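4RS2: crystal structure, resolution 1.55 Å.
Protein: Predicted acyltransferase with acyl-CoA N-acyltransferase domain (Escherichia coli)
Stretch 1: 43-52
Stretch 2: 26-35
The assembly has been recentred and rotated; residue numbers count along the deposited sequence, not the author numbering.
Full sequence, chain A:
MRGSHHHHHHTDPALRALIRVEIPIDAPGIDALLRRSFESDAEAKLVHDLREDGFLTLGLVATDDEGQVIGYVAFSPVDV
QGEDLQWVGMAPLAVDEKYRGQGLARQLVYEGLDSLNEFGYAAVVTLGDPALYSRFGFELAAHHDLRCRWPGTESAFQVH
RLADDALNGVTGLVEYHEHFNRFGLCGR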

# COMPACT_ATOMS: atom_id res chain seq x y z
N GLU A 43 -6.71 -7.43 -7.59
CA GLU A 43 -6.22 -6.11 -7.13
C GLU A 43 -6.91 -4.95 -7.82
O GLU A 43 -7.25 -3.94 -7.19
CB GLU A 43 -4.73 -5.98 -7.33
CG GLU A 43 -3.88 -6.68 -6.30
CD GLU A 43 -3.84 -8.20 -6.43
OE1 GLU A 43 -4.34 -8.80 -7.45
OE2 GLU A 43 -3.29 -8.84 -5.47
N ALA A 44 -7.11 -5.08 -9.13
CA ALA A 44 -7.79 -4.00 -9.87
C ALA A 44 -9.24 -3.84 -9.36
O ALA A 44 -9.73 -2.73 -9.15
CB ALA A 44 -7.79 -4.29 -11.34
N LYS A 45 -9.91 -4.97 -9.15
CA LYS A 45 -11.29 -4.97 -8.69
C LYS A 45 -11.42 -4.43 -7.25
O LYS A 45 -12.35 -3.69 -6.93
CB LYS A 45 -11.89 -6.38 -8.87
CG LYS A 45 -12.01 -6.75 -10.34
CD LYS A 45 -11.95 -8.24 -10.61
CE LYS A 45 -13.26 -8.95 -10.42
NZ LYS A 45 -13.06 -10.37 -10.83
N LEU A 46 -10.46 -4.78 -6.41
CA LEU A 46 -10.40 -4.26 -5.04
C LEU A 46 -10.32 -2.75 -5.06
O LEU A 46 -11.05 -2.06 -4.35
CB LEU A 46 -9.17 -4.80 -4.36
CG LEU A 46 -8.82 -4.17 -2.99
CD1 LEU A 46 -9.86 -4.57 -1.94
CD2 LEU A 46 -7.41 -4.59 -2.63
N VAL A 47 -9.39 -2.23 -5.86
CA VAL A 47 -9.17 -0.77 -5.88
C VAL A 47 -10.39 -0.05 -6.42
O VAL A 47 -10.82 0.98 -5.87
CB VAL A 47 -7.89 -0.42 -6.63
CG1 VAL A 47 -7.87 1.06 -7.00
CG2 VAL A 47 -6.69 -0.84 -5.80
N HIS A 48 -10.98 -0.60 -7.47
CA HIS A 48 -12.21 -0.04 -8.00
C HIS A 48 -13.28 0.05 -6.90
O HIS A 48 -13.92 1.08 -6.70
CB HIS A 48 -12.73 -0.91 -9.13
CG HIS A 48 -14.07 -0.46 -9.63
ND1 HIS A 48 -15.26 -0.96 -9.14
CD2 HIS A 48 -14.41 0.48 -10.55
CE1 HIS A 48 -16.26 -0.36 -9.74
NE2 HIS A 48 -15.78 0.52 -10.59
N ASP A 49 -13.48 -1.05 -6.18
CA ASP A 49 -14.51 -1.06 -5.14
C ASP A 49 -14.20 -0.12 -3.97
O ASP A 49 -15.10 0.53 -3.47
CB ASP A 49 -14.77 -2.47 -4.64
CG ASP A 49 -15.40 -3.36 -5.70
OD1 ASP A 49 -15.77 -2.89 -6.80
OD2 ASP A 49 -15.54 -4.56 -5.41
N LEU A 50 -12.95 -0.08 -3.51
CA LEU A 50 -12.60 0.82 -2.42
C LEU A 50 -12.83 2.26 -2.83
O LEU A 50 -13.37 3.05 -2.05
CB LEU A 50 -11.12 0.66 -2.04
CG LEU A 50 -10.71 -0.65 -1.37
CD1 LEU A 50 -9.20 -0.77 -1.28
CD2 LEU A 50 -11.34 -0.79 0.00
N ARG A 51 -12.44 2.61 -4.04
CA ARG A 51 -12.61 3.98 -4.47
C ARG A 51 -14.07 4.35 -4.60
O ARG A 51 -14.50 5.43 -4.16
CB ARG A 51 -11.92 4.21 -5.82
CG ARG A 51 -12.01 5.66 -6.28
CD ARG A 51 -11.33 5.89 -7.63
NE ARG A 51 -9.91 5.56 -7.67
CZ ARG A 51 -9.41 4.51 -8.33
NH1 ARG A 51 -10.22 3.70 -9.00
NH2 ARG A 51 -8.09 4.30 -8.32
N GLU A 52 -14.83 3.46 -5.22
CA GLU A 52 -16.23 3.74 -5.47
C GLU A 52 -16.99 3.94 -4.17
O GLU A 52 -17.89 4.80 -4.09
CB GLU A 52 -16.86 2.61 -6.28
CG GLU A 52 -18.30 2.88 -6.69
CD GLU A 52 -18.99 1.65 -7.22
OE1 GLU A 52 -18.35 0.86 -7.95
OE2 GLU A 52 -20.19 1.47 -6.92
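Stretch 2 (26-35) DAPGIDALLR

Stretch 2 packs on stretch 1 as a nearly antiparallel helix pair, brought closest at an alanine and joined by apolar side chains and bridging waters, with no direct hydrogen bond from one stretch to the other. Residues 27-35 are helical, with phi/psi near -60/-40 and regular i to i+4 backbone bonds, from Ile30 N to Asp26 O (2.9 Å) through Arg35 N to Asp31 O (2.9 Å); the helix runs on past Arg35. Its N-to-C direction makes 152° with that of helix 43-52, and the axes approach to 8.6 Å. The antiparallel sense sets the register: Ala27 lies by Arg51, Ile30 by Val47 and Leu34 by Ala44.

The rule at the tightest point is a small residue facing a large one. Ala44 CA and Leu34 CA are 5.0 Å apart, the nearest CA pair, and Ala44 CA comes within 3.8 Å of Leu34 CB. Ala44 CB points toward stretch 2 and also meets Asp31 OD1 and Arg35 CG, each at 3.6 Å. The Leu34 side chain (m, t) carries its CD1 to 3.7 Å from Val47 CG2 and 3.9 Å from Glu43 O, so one leucine covers parts of two successive turns. Ile30 (m, t) adds a looser contact, its CG2 4.4 Å from Val47 CG1.

At the other end of the contact a long side chain does the packing. Arg51 extends t, t and then turns at chi3 (m), which lays one face of its guanidinium against Ala27 CB, 3.8 Å from NH1; NH2 lies 3.6 Å from Ile30 CD1. The same group reaches the backbone of stretch 2 through water 1, which accepts from Arg51 NH1 (2.9 Å) and donates to Ala27 O (2.9 Å).

Two further waters serve the backbone of Ala44. Water 2 donates to Ala44 O (2.8 Å) and to Asp31 OD1 (2.6 Å); water 3 accepts from Ala44 N (3.0 Å) and donates weakly to Leu34 O (2.9 Å). Asp31 also holds its neighbour one turn on, in a salt bridge from Arg35 NE to Asp31 OD2 (2.8 Å). Both CA-to-CB bonds point sideways, yet both side-chain ends come nearer to stretch 1, and Arg35 NH2 reaches 4.0 Å from Lys45 CG. Stretch 2 thus sets Ala27, Ile30 and Leu34 toward its partner, with Asp31 and Arg35 alongside, while Pro28 and Ala32 point away.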

# COMPACT_ATOMS: atom_id res chain seq x y z
N ASP A 26 -6.79 9.35 -13.33
CA ASP A 26 -5.84 8.26 -13.21
C ASP A 26 -6.50 6.89 -13.14
O ASP A 26 -5.83 5.88 -13.38
CB ASP A 26 -5.01 8.40 -11.92
CG ASP A 26 -4.10 9.61 -11.90
OD1 ASP A 26 -3.58 10.00 -12.98
OD2 ASP A 26 -3.86 10.15 -10.78
N ALA A 27 -7.79 6.83 -12.81
CA ALA A 27 -8.39 5.53 -12.53
C ALA A 27 -8.22 4.46 -13.61
O ALA A 27 -7.82 3.34 -13.30
CB ALA A 27 -9.87 5.71 -12.16
N PRO A 28 -8.48 4.80 -14.89
CA PRO A 28 -8.32 3.78 -15.92
C PRO A 28 -6.88 3.31 -16.04
O PRO A 28 -6.65 2.13 -16.28
CB PRO A 28 -8.78 4.49 -17.21
CG PRO A 28 -9.55 5.67 -16.79
CD PRO A 28 -9.11 6.03 -15.40
N GLY A 29 -5.93 4.22 -15.90
CA GLY A 29 -4.52 3.87 -15.96
C GLY A 29 -4.10 2.99 -14.81
O GLY A 29 -3.32 2.05 -14.99
N ILE A 30 -4.59 3.31 -13.62
CA ILE A 30 -4.34 2.48 -12.44
C ILE A 30 -4.91 1.10 -12.69
O ILE A 30 -4.27 0.08 -12.40
CB ILE A 30 -4.94 3.14 -11.18
CG1 ILE A 30 -4.20 4.45 -10.83
CG2 ILE A 30 -4.87 2.21 -10.00
CD1 ILE A 30 -4.98 5.34 -9.91
N ASP A 31 -6.15 1.06 -13.21
CA ASP A 31 -6.79 -0.23 -13.44
C ASP A 31 -6.00 -1.08 -14.38
O ASP A 31 -5.83 -2.30 -14.13
CB ASP A 31 -8.22 -0.05 -13.94
CG ASP A 31 -9.05 -1.34 -13.89
OD1 ASP A 31 -9.62 -1.62 -12.82
OD2 ASP A 31 -9.16 -2.04 -14.91
N ALA A 32 -5.46 -0.47 -15.44
CA ALA A 32 -4.74 -1.21 -16.45
C ALA A 32 -3.44 -1.71 -15.87
O ALA A 32 -3.04 -2.84 -16.13
CB ALA A 32 -4.50 -0.36 -17.69
N LEU A 33 -2.77 -0.86 -15.10
CA LEU A 33 -1.54 -1.29 -14.42
C LEU A 33 -1.77 -2.49 -13.49
O LEU A 33 -0.99 -3.45 -13.47
CB LEU A 33 -0.95 -0.14 -13.61
CG LEU A 33 0.25 -0.49 -12.76
CD1 LEU A 33 1.50 -0.83 -13.59
CD2 LEU A 33 0.51 0.70 -11.86
N LEU A 34 -2.86 -2.43 -12.72
CA LEU A 34 -3.14 -3.51 -11.76
C LEU A 34 -3.51 -4.80 -12.47
O LEU A 34 -3.09 -5.88 -12.05
CB LEU A 34 -4.23 -3.08 -10.76
CG LEU A 34 -3.79 -1.89 -9.86
CD1 LEU A 34 -4.92 -1.43 -8.99
CD2 LEU A 34 -2.57 -2.24 -9.04
N ARG A 35 -4.24 -4.70 -13.57
CA ARG A 35 -4.61 -5.92 -14.30
C ARG A 35 -3.45 -6.61 -14.96
O ARG A 35 -3.42 -7.85 -15.07
CB ARG A 35 -5.67 -5.60 -15.34
CG ARG A 35 -7.01 -5.28 -14.73
CD ARG A 35 -8.11 -5.04 -15.75
NE ARG A 35 -9.37 -4.80 -15.06
CZ ARG A 35 -10.28 -5.74 -14.78
NH1 ARG A 35 -10.11 -7.00 -15.18
NH2 ARG A 35 -11.37 -5.42 -14.09
O HOH W 1 -8.37 2.19 -10.68
O HOH W 2 -8.92 -0.47 -10.60
O HOH W 3 -5.32 -6.96 -10.63